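Local coordinates for Endonuclease/exonuclease/phosphatase (Beutenbergia cavernae DSM 12333, PDB 4RUW), which belongs to the endonuclease/exonuclease/phosphatase family, pairing a DNase I-like domain with an Ig-like domain, and holds a zinc ion, at residues H223-A226 and R227-S230; Y248-N251 and N252-Q255; T266-V270 and N271-A275; R285-S288 and P289-D292. All blocks are in the same frame, centred on the assembly; numbering follows the deposited sequence.

Interaction 1. Residues H223-A226 and R227-S230; sequences HVDA and RVPS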
ATOM      1  N   HIS A 223       2.165  13.623   3.963  1.00 13.12           N
ATOM      2  CA  HIS A 223       3.547  13.379   4.381  1.00 14.47           C
ATOM      3  C   HIS A 223       4.386  12.627   3.346  1.00 15.03           C
ATOM      4  O   HIS A 223       5.576  12.402   3.564  1.00 17.47           O
ATOM      5  CB  HIS A 223       3.591  12.645   5.723  1.00 14.70           C
ATOM      6  CG  HIS A 223       3.307  13.530   6.888  1.00 14.33           C
ATOM      7  ND1 HIS A 223       2.028  13.906   7.246  1.00 15.28           N
ATOM      8  CD2 HIS A 223       4.136  14.135   7.770  1.00 15.22           C
ATOM      9  CE1 HIS A 223       2.085  14.708   8.293  1.00 15.91           C
ATOM     10  NE2 HIS A 223       3.351  14.862   8.632  1.00 15.72           N
ATOM     11  N   VAL A 224       3.781  12.246   2.226  1.00 14.74           N
ATOM     12  CA  VAL A 224       4.523  11.587   1.154  1.00 15.44           C
ATOM     13  C   VAL A 224       4.943  12.602   0.100  1.00 16.97           C
ATOM     14  O   VAL A 224       4.126  13.380  -0.385  1.00 20.78           O
ATOM     15  CB  VAL A 224       3.691  10.495   0.461  1.00 18.12           C
ATOM     16  CG1 VAL A 224       4.518   9.825  -0.614  1.00 19.20           C
ATOM     17  CG2 VAL A 224       3.231   9.474   1.457  1.00 18.85           C
ATOM     18  N   ASP A 225       6.221  12.587  -0.248  1.00 15.59           N
ATOM     19  CA  ASP A 225       6.749  13.454  -1.295  1.00 15.99           C
ATOM     20  C   ASP A 225       7.077  12.612  -2.525  1.00 15.40           C
ATOM     21  O   ASP A 225       8.098  11.927  -2.560  1.00 16.58           O
ATOM     22  CB  ASP A 225       8.000  14.164  -0.779  1.00 17.85           C
ATOM     23  CG  ASP A 225       8.622  15.093  -1.805  1.00 19.20           C
ATOM     24  OD1 ASP A 225       8.032  15.296  -2.887  1.00 20.29           O
ATOM     25  OD2 ASP A 225       9.711  15.640  -1.512  1.00 21.40           O
ATOM     26  N   ALA A 226       6.214  12.665  -3.535  1.00 15.20           N
ATOM     27  CA  ALA A 226       6.413  11.844  -4.728  1.00 15.19           C
ATOM     28  C   ALA A 226       7.599  12.272  -5.594  1.00 14.81           C
ATOM     29  O   ALA A 226       7.991  11.554  -6.509  1.00 15.39           O
ATOM     30  CB  ALA A 226       5.138  11.763  -5.551  1.00 17.39           C
ATOM     31  N   ARG A 227       8.176  13.433  -5.295  1.00 14.83           N
ATOM     32  CA  ARG A 227       9.343  13.911  -6.028  1.00 16.15           C
ATOM     33  C   ARG A 227      10.610  13.127  -5.700  1.00 15.54           C
ATOM     34  O   ARG A 227      11.578  13.181  -6.456  1.00 17.53           O
ATOM     35  CB  ARG A 227       9.579  15.395  -5.753  1.00 18.32           C
ATOM     36  CG  ARG A 227       8.438  16.297  -6.174  1.00 21.52           C
ATOM     37  CD  ARG A 227       8.644  17.719  -5.665  1.00 24.27           C
ATOM     38  NE  ARG A 227       8.705  17.758  -4.207  1.00 27.01           N
ATOM     39  CZ  ARG A 227       8.933  18.857  -3.494  1.00 29.73           C
ATOM     40  NH1 ARG A 227       9.125  20.020  -4.102  1.00 30.55           N
ATOM     41  NH2 ARG A 227       8.970  18.790  -2.171  1.00 31.39           N
ATOM     42  N   VAL A 228      10.616  12.412  -4.577  1.00 14.54           N
ATOM     43  CA  VAL A 228      11.785  11.621  -4.195  1.00 14.63           C
ATOM     44  C   VAL A 228      11.371  10.165  -4.075  1.00 13.36           C
ATOM     45  O   VAL A 228      10.213   9.882  -3.786  1.00 14.18           O
ATOM     46  CB  VAL A 228      12.425  12.117  -2.868  1.00 15.48           C
ATOM     47  CG1 VAL A 228      12.793  13.595  -2.973  1.00 17.60           C
ATOM     48  CG2 VAL A 228      11.509  11.854  -1.668  1.00 16.20           C
ATOM     49  N   PRO A 229      12.306   9.230  -4.311  1.00 13.80           N
ATOM     50  CA  PRO A 229      11.936   7.811  -4.214  1.00 13.28           C
ATOM     51  C   PRO A 229      11.382   7.470  -2.829  1.00 12.56           C
ATOM     52  O   PRO A 229      12.084   7.637  -1.828  1.00 12.96           O
ATOM     53  CB  PRO A 229      13.262   7.094  -4.470  1.00 14.11           C
ATOM     54  CG  PRO A 229      14.014   8.051  -5.363  1.00 14.58           C
ATOM     55  CD  PRO A 229      13.679   9.409  -4.815  1.00 14.37           C
ATOM     56  N   SER A 230      10.135   7.008  -2.783  1.00 12.03           N
ATOM     57  CA  SER A 230       9.480   6.694  -1.524  1.00 12.25           C
ATOM     58  C   SER A 230       8.553   5.504  -1.691  1.00 11.70           C
ATOM     59  O   SER A 230       8.038   5.246  -2.783  1.00 12.10           O
ATOM     60  CB  SER A 230       8.647   7.875  -1.019  1.00 12.72           C
ATOM     61  OG  SER A 230       9.343   9.105  -1.068  1.00 12.95           O
TER
HETATM   62  O   HOH W   1       8.217  10.797   0.844  1.00 14.06           O
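A salt bridge between Asp225 and Arg227 clamps a type I beta turn, Asp225 to Val228, in the connection that leads from helix 207-222 into strand 230-233 of the DNase I-like fold. Arg227 NE meets Asp225 OD1 at 2.9 Å along an almost straight bond, on the syn side of the carboxylate and close to the plane of the guanidinium. The bend of the arginine chain at chi3 (-61°) turns NE back toward the carboxylate of Asp225. A second, weak bond runs from Arg227 NH2 to Asp225 OD2. The backbone N of Arg227 also donates to Asp225 OD1, at 3.0 Å, reaching it from the opposite face of the carboxylate plane to NE. Aspartate suits this first position because its short side chain can accept from the backbone N two residues on, as in an Asx turn. The turn itself is closed by Val228 N donating to Asp225 O at 3.3 Å. Further along, Ser230 OG donates to Val228 O and accepts from a water, which in turn accepts from Asp225 N, so that the start of the strand is linked to the start of the turn. Val228 and Ser230 lean on Val195 of the adjoining strand 192-200. With one carboxylate oxygen gripped by two donors of the same residue, the arginine charge probably stabilises the ionised aspartate, and the pair should stiffen a turn at the protein surface.

Interaction 2. Residues Y248-N251 and N252-Q255; sequences YSQN and NLMQ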
ATOM      1  N   TYR A 248     -21.660   3.012   4.014  1.00 22.50           N
ATOM      2  CA  TYR A 248     -20.779   4.135   4.344  1.00 20.93           C
ATOM      3  C   TYR A 248     -19.336   3.934   3.864  1.00 20.21           C
ATOM      4  O   TYR A 248     -18.461   4.750   4.158  1.00 20.86           O
ATOM      5  CB  TYR A 248     -20.788   4.392   5.856  1.00 21.97           C
ATOM      6  CG  TYR A 248     -20.619   3.137   6.677  1.00 22.17           C
ATOM      7  CD1 TYR A 248     -21.727   2.482   7.213  1.00 23.45           C
ATOM      8  CD2 TYR A 248     -19.360   2.606   6.923  1.00 22.84           C
ATOM      9  CE1 TYR A 248     -21.579   1.333   7.956  1.00 25.51           C
ATOM     10  CE2 TYR A 248     -19.202   1.457   7.661  1.00 24.22           C
ATOM     11  CZ  TYR A 248     -20.316   0.827   8.183  1.00 25.05           C
ATOM     12  OH  TYR A 248     -20.162  -0.317   8.926  1.00 28.39           O
ATOM     13  N   SER A 249     -19.087   2.851   3.137  1.00 18.78           N
ATOM     14  CA  SER A 249     -17.745   2.572   2.649  1.00 17.74           C
ATOM     15  C   SER A 249     -17.302   3.647   1.664  1.00 17.62           C
ATOM     16  O   SER A 249     -18.075   4.058   0.799  1.00 20.14           O
ATOM     17  CB  SER A 249     -17.708   1.195   1.991  1.00 17.71           C
ATOM     18  OG  SER A 249     -16.398   0.877   1.564  1.00 15.64           O
ATOM     19  N   GLN A 250     -16.062   4.111   1.803  1.00 16.13           N
ATOM     20  CA  GLN A 250     -15.556   5.164   0.923  1.00 16.09           C
ATOM     21  C   GLN A 250     -14.174   4.824   0.370  1.00 13.77           C
ATOM     22  O   GLN A 250     -13.287   5.672   0.267  1.00 14.26           O
ATOM     23  CB  GLN A 250     -15.588   6.515   1.633  1.00 19.99           C
ATOM     24  CG  GLN A 250     -17.020   6.950   1.923  1.00 23.28           C
ATOM     25  CD  GLN A 250     -17.107   8.226   2.698  1.00 25.19           C
ATOM     26  OE1 GLN A 250     -16.864   9.298   2.158  1.00 24.58           O
ATOM     27  NE2 GLN A 250     -17.465   8.125   3.975  1.00 26.47           N
ATOM     28  N   ASN A 251     -14.022   3.562  -0.015  1.00 13.38           N
ATOM     29  CA  ASN A 251     -12.771   3.079  -0.568  1.00 12.31           C
ATOM     30  C   ASN A 251     -12.425   3.661  -1.929  1.00 12.06           C
ATOM     31  O   ASN A 251     -11.276   4.015  -2.169  1.00 12.36           O
ATOM     32  CB  ASN A 251     -12.783   1.558  -0.616  1.00 13.06           C
ATOM     33  CG  ASN A 251     -12.875   0.947   0.763  1.00 13.02           C
ATOM     34  OD1 ASN A 251     -12.465   1.552   1.751  1.00 13.74           O
ATOM     35  ND2 ASN A 251     -13.403  -0.267   0.835  1.00 14.17           N
ATOM     36  N   ASN A 252     -13.394   3.752  -2.837  1.00 12.57           N
ATOM     37  CA  ASN A 252     -13.088   4.358  -4.138  1.00 12.96           C
ATOM     38  C   ASN A 252     -12.554   5.778  -3.979  1.00 12.55           C
ATOM     39  O   ASN A 252     -11.590   6.170  -4.637  1.00 12.92           O
ATOM     40  CB  ASN A 252     -14.300   4.357  -5.071  1.00 13.88           C
ATOM     41  CG  ASN A 252     -14.552   2.999  -5.686  1.00 13.63           C
ATOM     42  OD1 ASN A 252     -15.084   2.105  -5.032  1.00 14.43           O
ATOM     43  ND2 ASN A 252     -14.150   2.826  -6.942  1.00 15.54           N
ATOM     44  N   LEU A 253     -13.175   6.549  -3.096  1.00 12.64           N
ATOM     45  CA  LEU A 253     -12.731   7.903  -2.826  1.00 12.73           C
ATOM     46  C   LEU A 253     -11.284   7.912  -2.308  1.00 12.69           C
ATOM     47  O   LEU A 253     -10.425   8.620  -2.833  1.00 12.35           O
ATOM     48  CB  LEU A 253     -13.674   8.562  -1.821  1.00 13.65           C
ATOM     49  CG  LEU A 253     -13.342   9.996  -1.421  1.00 14.84           C
ATOM     50  CD1 LEU A 253     -13.416  10.937  -2.619  1.00 16.79           C
ATOM     51  CD2 LEU A 253     -14.274  10.451  -0.306  1.00 16.99           C
HETATM   52  N   MSE A 254     -10.997   7.102  -1.297  1.00 12.62           N
HETATM   53  CA  MSE A 254      -9.656   7.075  -0.737  1.00 12.41           C
HETATM   54  C   MSE A 254      -8.614   6.643  -1.765  1.00 11.98           C
HETATM   55  O   MSE A 254      -7.518   7.206  -1.823  1.00 12.23           O
HETATM   56  CB  MSE A 254      -9.621   6.189   0.512  1.00 12.31           C
HETATM   57  CG  MSE A 254     -10.219   6.881   1.742  1.00 13.33           C
HETATM   58 SE   MSE A 254     -10.008   5.917   3.420  0.60 13.62          SE
HETATM   59  CE  MSE A 254     -11.660   4.872   3.370  1.00 17.18           C
ATOM     60  N   GLN A 255      -8.944   5.643  -2.578  1.00 12.41           N
ATOM     61  CA  GLN A 255      -7.998   5.209  -3.600  1.00 12.50           C
ATOM     62  C   GLN A 255      -7.741   6.303  -4.640  1.00 12.40           C
ATOM     63  O   GLN A 255      -6.624   6.429  -5.144  1.00 13.01           O
ATOM     64  CB  GLN A 255      -8.451   3.901  -4.253  1.00 13.70           C
ATOM     65  CG  GLN A 255      -8.530   2.736  -3.272  1.00 15.21           C
ATOM     66  CD  GLN A 255      -7.180   2.105  -2.961  1.00 14.66           C
ATOM     67  OE1 GLN A 255      -6.210   2.269  -3.707  1.00 16.41           O
ATOM     68  NE2 GLN A 255      -7.124   1.342  -1.868  1.00 16.15           N
TER
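With chi1 at -77° and a bend at chi3 of -90°, the chain of Met254, a selenomethionine, folds back toward the start of helix 251-260. Its CE comes to rest 3.6 Å from Gln250 O and 3.8 Å from Asn251 OD1, so the terminal methyl packs against polar atoms of the first turn. Gln250 is the N-cap residue. Its side chain runs out extended beyond CG, alongside Leu253 and pointing the same way, and its OE1 lies 3.8 Å from Leu253 CD2. The amide beyond is held by helix 207-222, OE1 by Lys214 and NE2 by Glu211. The backbone starts the helix in the regular manner: Met254 N donates to Gln250 O at 3.1 Å, and Gln255 N to Asn251 O at 2.9 Å. Gln255 CG lies against Asn251 O at 3.2 Å. The two asparagines are short enough to turn to the preceding loop, Asn251 ND2 bonding Thr241 O and Asn252 OD1 bonding Asp242 N. The flexible, apolar Met254 fills the side facing Gln213 and Leu217. Backbone bonds thus carry the helix start, while the side-chain amides spend their hydrogen bonds on neighbouring elements, tying this end of the helix to its surroundings.

Interaction 3. Residues T266-V270 and N271-A275; sequences TWRQV and NDPGA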
ATOM      1  N   THR A 266       1.555  -1.186  -6.008  1.00 11.06           N
ATOM      2  CA  THR A 266       2.538  -1.986  -6.724  1.00 11.25           C
ATOM      3  C   THR A 266       2.021  -3.382  -7.076  1.00 11.13           C
ATOM      4  O   THR A 266       2.243  -3.852  -8.187  1.00 11.91           O
ATOM      5  CB  THR A 266       3.899  -2.057  -6.000  1.00 11.91           C
ATOM      6  OG1 THR A 266       3.753  -2.697  -4.729  1.00 12.27           O
ATOM      7  CG2 THR A 266       4.490  -0.644  -5.824  1.00 12.45           C
ATOM      8  N   TRP A 267       1.299  -4.017  -6.152  1.00 10.97           N
ATOM      9  CA  TRP A 267       0.740  -5.332  -6.431  1.00 11.07           C
ATOM     10  C   TRP A 267      -0.076  -5.319  -7.717  1.00 11.04           C
ATOM     11  O   TRP A 267       0.065  -6.188  -8.580  1.00 12.10           O
ATOM     12  CB  TRP A 267      -0.155  -5.786  -5.276  1.00 11.39           C
ATOM     13  CG  TRP A 267      -0.735  -7.154  -5.530  1.00 10.80           C
ATOM     14  CD1 TRP A 267      -1.901  -7.453  -6.194  1.00 10.86           C
ATOM     15  CD2 TRP A 267      -0.153  -8.410  -5.153  1.00 11.07           C
ATOM     16  NE1 TRP A 267      -2.076  -8.821  -6.238  1.00 11.41           N
ATOM     17  CE2 TRP A 267      -1.020  -9.425  -5.611  1.00 10.91           C
ATOM     18  CE3 TRP A 267       1.009  -8.767  -4.462  1.00 11.64           C
ATOM     19  CZ2 TRP A 267      -0.746 -10.777  -5.412  1.00 11.30           C
ATOM     20  CZ3 TRP A 267       1.265 -10.109  -4.252  1.00 12.59           C
ATOM     21  CH2 TRP A 267       0.395 -11.096  -4.722  1.00 12.06           C
ATOM     22  N   ARG A 268      -0.938  -4.316  -7.840  1.00 11.06           N
ATOM     23  CA  ARG A 268      -1.887  -4.237  -8.929  1.00 12.54           C
ATOM     24  C   ARG A 268      -1.224  -3.944 -10.280  1.00 13.07           C
ATOM     25  O   ARG A 268      -1.833  -4.158 -11.323  1.00 13.94           O
ATOM     26  CB  ARG A 268      -2.891  -3.155  -8.553  1.00 16.68           C
ATOM     27  CG  ARG A 268      -4.109  -3.038  -9.391  1.00 19.63           C
ATOM     28  CD  ARG A 268      -4.992  -1.962  -8.779  1.00 21.71           C
ATOM     29  NE  ARG A 268      -6.299  -1.988  -9.393  1.00 23.57           N
ATOM     30  CZ  ARG A 268      -7.374  -1.415  -8.875  1.00 19.85           C
ATOM     31  NH1 ARG A 268      -7.295  -0.733  -7.729  1.00 19.02           N
ATOM     32  NH2 ARG A 268      -8.522  -1.507  -9.528  1.00 22.84           N
ATOM     33  N   GLN A 269       0.019  -3.468 -10.272  1.00 12.43           N
ATOM     34  CA  GLN A 269       0.746  -3.249 -11.521  1.00 13.51           C
ATOM     35  C   GLN A 269       1.174  -4.572 -12.149  1.00 12.72           C
ATOM     36  O   GLN A 269       1.224  -4.684 -13.373  1.00 15.01           O
ATOM     37  CB  GLN A 269       1.998  -2.392 -11.305  1.00 13.52           C
ATOM     38  CG  GLN A 269       1.790  -1.081 -10.575  1.00 14.48           C
ATOM     39  CD  GLN A 269       0.706  -0.225 -11.189  1.00 14.59           C
ATOM     40  OE1 GLN A 269       0.811   0.208 -12.333  1.00 16.29           O
ATOM     41  NE2 GLN A 269      -0.344   0.036 -10.418  1.00 16.26           N
ATOM     42  N   VAL A 270       1.499  -5.562 -11.314  1.00 11.77           N
ATOM     43  CA  VAL A 270       2.128  -6.785 -11.803  1.00 11.77           C
ATOM     44  C   VAL A 270       1.301  -8.048 -11.604  1.00 11.77           C
ATOM     45  O   VAL A 270       1.592  -9.067 -12.225  1.00 13.31           O
ATOM     46  CB  VAL A 270       3.535  -7.019 -11.188  1.00 12.96           C
ATOM     47  CG1 VAL A 270       4.547  -6.033 -11.752  1.00 15.86           C
ATOM     48  CG2 VAL A 270       3.490  -6.991  -9.664  1.00 13.50           C
ATOM     49  N   ASN A 271       0.288  -8.002 -10.740  1.00 11.61           N
ATOM     50  CA  ASN A 271      -0.501  -9.184 -10.383  1.00 11.77           C
ATOM     51  C   ASN A 271      -1.981  -8.844 -10.401  1.00 11.64           C
ATOM     52  O   ASN A 271      -2.358  -7.678 -10.294  1.00 12.59           O
ATOM     53  CB  ASN A 271      -0.170  -9.652  -8.963  1.00 12.43           C
ATOM     54  CG  ASN A 271       1.259 -10.158  -8.809  1.00 12.74           C
ATOM     55  OD1 ASN A 271       1.818 -10.782  -9.703  1.00 14.31           O
ATOM     56  ND2 ASN A 271       1.846  -9.909  -7.643  1.00 13.01           N
ATOM     57  N   ASP A 272      -2.832  -9.856 -10.503  1.00 11.73           N
ATOM     58  CA  ASP A 272      -4.251  -9.663 -10.234  1.00 12.17           C
ATOM     59  C   ASP A 272      -4.447  -9.417  -8.739  1.00 11.50           C
ATOM     60  O   ASP A 272      -4.041 -10.242  -7.920  1.00 11.82           O
ATOM     61  CB  ASP A 272      -5.066 -10.904 -10.627  1.00 13.24           C
ATOM     62  CG  ASP A 272      -5.144 -11.119 -12.116  1.00 15.99           C
ATOM     63  OD1 ASP A 272      -5.203 -10.129 -12.874  1.00 15.54           O
ATOM     64  OD2 ASP A 272      -5.168 -12.299 -12.526  1.00 20.58           O
ATOM     65  N   PRO A 273      -5.091  -8.299  -8.374  1.00 11.30           N
ATOM     66  CA  PRO A 273      -5.457  -8.091  -6.967  1.00 11.53           C
ATOM     67  C   PRO A 273      -6.199  -9.287  -6.364  1.00 12.05           C
ATOM     68  O   PRO A 273      -5.936  -9.631  -5.210  1.00 12.41           O
ATOM     69  CB  PRO A 273      -6.344  -6.847  -7.031  1.00 12.36           C
ATOM     70  CG  PRO A 273      -5.722  -6.052  -8.167  1.00 12.39           C
ATOM     71  CD  PRO A 273      -5.404  -7.117  -9.198  1.00 12.17           C
ATOM     72  N   GLY A 274      -7.082  -9.925  -7.130  1.00 11.61           N
ATOM     73  CA  GLY A 274      -7.869 -11.029  -6.611  1.00 13.59           C
ATOM     74  C   GLY A 274      -7.050 -12.260  -6.276  1.00 13.33           C
ATOM     75  O   GLY A 274      -7.540 -13.152  -5.574  1.00 15.25           O
ATOM     76  N   ALA A 275      -5.811 -12.314  -6.764  1.00 13.20           N
ATOM     77  CA  ALA A 275      -4.904 -13.416  -6.443  1.00 13.59           C
ATOM     78  C   ALA A 275      -4.101 -13.133  -5.178  1.00 13.51           C
ATOM     79  O   ALA A 275      -3.352 -13.989  -4.706  1.00 15.62           O
ATOM     80  CB  ALA A 275      -3.963 -13.688  -7.605  1.00 14.65           C
TER
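Trp267 lies in the short, weakly bonded helix 266-270, next to the edge strand 264-265 of one of the two central sheets of the DNase I-like alpha/beta sandwich, and its indole fixes the loop that follows. From CB the side chain leaves with CG anti to the backbone N (chi1 -179°), which carries the ring toward the loop, one face against Asn271. Trp267 CD1 lies 3.7 Å from Pro273 CA. Trp267 NE1 donates to Asp272 O at 3.0 Å, the oxygen lying near the ring plane while the donor stands well above the carbonyl plane. Over one face of the five-membered ring sits Asn271 CB, a CH-pi contact 3.6 Å from the centroid. The six-membered ring is covered on that face by Asn271 ND2, 3.4 Å from Trp267 CZ3, with amide and ring planes 62° apart; this nitrogen donates to Gly309 O of strand 304-311. Tryptophan suits the place because it offers a broad face and a single N-H at the rim. The backbone joins in as Asn271 N donates to Trp267 O, an oxygen that also receives Val270 N. The next residue, the extended Arg268, lays its CG 3.6 Å from Pro273 CG on its way to Asn368. Asp272 O is held twice, for Ala275 N reaches it at 3.0 Å from the face of the carbonyl plane opposite to Trp267 NE1.

Interaction 4. Residues R285-S288 and P289-D292; sequences RPES and PHPD
The guanidinium of Arg285 lies flat on the imidazole of His290, the planes 21° apart and the centres separated by 4.0 Å. The overlap is offset: NE2 of His290 sits against the rim of the guanidinium face, while Arg285 CD stands over the middle of the ring in a CH-pi contact, 3.9 Å from the centroid. The bend of the arginine at chi3 (67°) brings the flat group down over the ring. Pro289 CD lies over the opposite face, toward the rim. Along its edge the guanidinium is held side-on by Glu287, NE and NH2 both donating to OE2, at 2.9 and 2.8 Å, and this lock leaves a face for stacking. All this belongs to the surface loop between helix 266-270 and strand 296-300 of the DNase I-like fold, where a cis peptide precedes Pro289 and a 3-10 turn takes in His290 to Asp292. His290 N donates to Glu287 O at 3.0 Å, on a lone pair in the carbonyl plane, while ND1 of the ring bonds Ser282 OG. Pro291 packs its ring against the preceding backbone, CG 3.4 Å from Pro286 O, and its lack of an N-H costs little near the start of a 3-10 turn. Ser288 OG and Asp292 OD1 both bond Arg401, the aspartate through a salt bridge.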
ATOM      1  N   ARG A 285      -9.730 -18.875  -1.413  1.00 15.34           N
ATOM      2  CA  ARG A 285     -11.191 -18.933  -1.486  1.00 14.65           C
ATOM      3  C   ARG A 285     -11.707 -18.065  -2.628  1.00 14.48           C
ATOM      4  O   ARG A 285     -11.671 -16.844  -2.547  1.00 14.80           O
ATOM      5  CB  ARG A 285     -11.818 -18.481  -0.165  1.00 14.66           C
ATOM      6  CG  ARG A 285     -11.425 -19.317   1.051  1.00 15.53           C
ATOM      7  CD  ARG A 285     -12.250 -18.952   2.277  1.00 15.39           C
ATOM      8  NE  ARG A 285     -13.649 -19.318   2.085  1.00 15.30           N
ATOM      9  CZ  ARG A 285     -14.600 -19.175   2.999  1.00 15.72           C
ATOM     10  NH1 ARG A 285     -14.317 -18.677   4.195  1.00 16.43           N
ATOM     11  NH2 ARG A 285     -15.846 -19.544   2.721  1.00 16.26           N
ATOM     12  N   PRO A 286     -12.190 -18.693  -3.712  1.00 15.57           N
ATOM     13  CA  PRO A 286     -12.655 -17.880  -4.845  1.00 16.12           C
ATOM     14  C   PRO A 286     -13.973 -17.150  -4.585  1.00 15.40           C
ATOM     15  O   PRO A 286     -14.278 -16.175  -5.274  1.00 16.78           O
ATOM     16  CB  PRO A 286     -12.830 -18.907  -5.974  1.00 18.70           C
ATOM     17  CG  PRO A 286     -13.000 -20.212  -5.281  1.00 20.95           C
ATOM     18  CD  PRO A 286     -12.179 -20.131  -4.027  1.00 17.66           C
ATOM     19  N   GLU A 287     -14.737 -17.596  -3.597  1.00 15.27           N
ATOM     20  CA  GLU A 287     -16.056 -17.025  -3.358  1.00 16.35           C
ATOM     21  C   GLU A 287     -15.973 -15.646  -2.698  1.00 14.92           C
ATOM     22  O   GLU A 287     -15.084 -15.379  -1.891  1.00 14.49           O
ATOM     23  CB  GLU A 287     -16.919 -17.988  -2.531  1.00 17.72           C
ATOM     24  CG  GLU A 287     -16.387 -18.273  -1.134  1.00 17.70           C
ATOM     25  CD  GLU A 287     -15.493 -19.505  -1.038  1.00 17.85           C
ATOM     26  OE1 GLU A 287     -14.793 -19.853  -2.015  1.00 18.74           O
ATOM     27  OE2 GLU A 287     -15.486 -20.126   0.043  1.00 19.11           O
ATOM     28  N   SER A 288     -16.900 -14.767  -3.056  1.00 15.91           N
ATOM     29  CA  SER A 288     -16.926 -13.424  -2.489  1.00 15.56           C
ATOM     30  C   SER A 288     -17.185 -13.481  -0.986  1.00 15.02           C
ATOM     31  O   SER A 288     -17.927 -14.351  -0.519  1.00 15.50           O
ATOM     32  CB  SER A 288     -17.992 -12.582  -3.187  1.00 16.50           C
ATOM     33  OG  SER A 288     -17.681 -12.451  -4.565  1.00 18.08           O
ATOM     34  N   PRO A 289     -16.597 -12.545  -0.221  1.00 14.45           N
ATOM     35  CA  PRO A 289     -15.786 -11.393  -0.642  1.00 14.78           C
ATOM     36  C   PRO A 289     -14.287 -11.666  -0.578  1.00 13.23           C
ATOM     37  O   PRO A 289     -13.495 -10.724  -0.562  1.00 13.41           O
ATOM     38  CB  PRO A 289     -16.123 -10.360   0.428  1.00 17.27           C
ATOM     39  CG  PRO A 289     -16.231 -11.196   1.665  1.00 16.80           C
ATOM     40  CD  PRO A 289     -16.898 -12.492   1.223  1.00 16.00           C
ATOM     41  N   HIS A 290     -13.895 -12.929  -0.528  1.00 13.16           N
ATOM     42  CA  HIS A 290     -12.503 -13.246  -0.220  1.00 13.12           C
ATOM     43  C   HIS A 290     -11.441 -12.667  -1.155  1.00 12.90           C
ATOM     44  O   HIS A 290     -10.444 -12.130  -0.666  1.00 13.06           O
ATOM     45  CB  HIS A 290     -12.357 -14.734   0.073  1.00 13.31           C
ATOM     46  CG  HIS A 290     -13.185 -15.138   1.244  1.00 13.40           C
ATOM     47  ND1 HIS A 290     -12.831 -14.810   2.529  1.00 14.61           N
ATOM     48  CD2 HIS A 290     -14.409 -15.711   1.313  1.00 14.39           C
ATOM     49  CE1 HIS A 290     -13.782 -15.222   3.356  1.00 15.18           C
ATOM     50  NE2 HIS A 290     -14.749 -15.762   2.643  1.00 15.34           N
ATOM     51  N   PRO A 291     -11.662 -12.715  -2.487  1.00 12.55           N
ATOM     52  CA  PRO A 291     -10.633 -12.138  -3.367  1.00 12.62           C
ATOM     53  C   PRO A 291     -10.515 -10.622  -3.246  1.00 12.70           C
ATOM     54  O   PRO A 291      -9.535 -10.051  -3.739  1.00 13.65           O
ATOM     55  CB  PRO A 291     -11.107 -12.529  -4.771  1.00 13.99           C
ATOM     56  CG  PRO A 291     -11.944 -13.756  -4.551  1.00 14.00           C
ATOM     57  CD  PRO A 291     -12.656 -13.485  -3.258  1.00 13.58           C
ATOM     58  N   ASP A 292     -11.484  -9.983  -2.594  1.00 12.35           N
ATOM     59  CA  ASP A 292     -11.461  -8.536  -2.413  1.00 12.86           C
ATOM     60  C   ASP A 292     -10.701  -8.107  -1.157  1.00 11.84           C
ATOM     61  O   ASP A 292     -10.379  -6.926  -1.003  1.00 12.53           O
ATOM     62  CB  ASP A 292     -12.886  -7.986  -2.347  1.00 13.67           C
ATOM     63  CG  ASP A 292     -13.710  -8.389  -3.542  1.00 14.03           C
ATOM     64  OD1 ASP A 292     -13.248  -8.164  -4.682  1.00 14.09           O
ATOM     65  OD2 ASP A 292     -14.805  -8.961  -3.346  1.00 15.18           O
TER

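Overall arrangement
All four contacts are local and lie in loops or at helix ends of the DNase I-like domain. Interactions 2 and 3 are partly buried, whereas interactions 1 and 4 sit at the surface, about 33 Å apart between centres and on opposite sides of the chain's centre. Backbone bonds occur in all four; the surface pair add arginine-carboxylate bridges, joined by an imidazole stack in 285-292, and the more buried pair side-chain amides and, in 266-275, an indole. Interactions 3 and 4 share the connection from helix 266-270 to strand 296-300 and touch, Gly274 O lying 3.7 Å from Pro291 CB. Interactions 2, 3 and 4 also reach residues of the Ig-like domain, among them Asn368, bonded by Arg268 of 266-275 and weakly by Asn252 of 248-255.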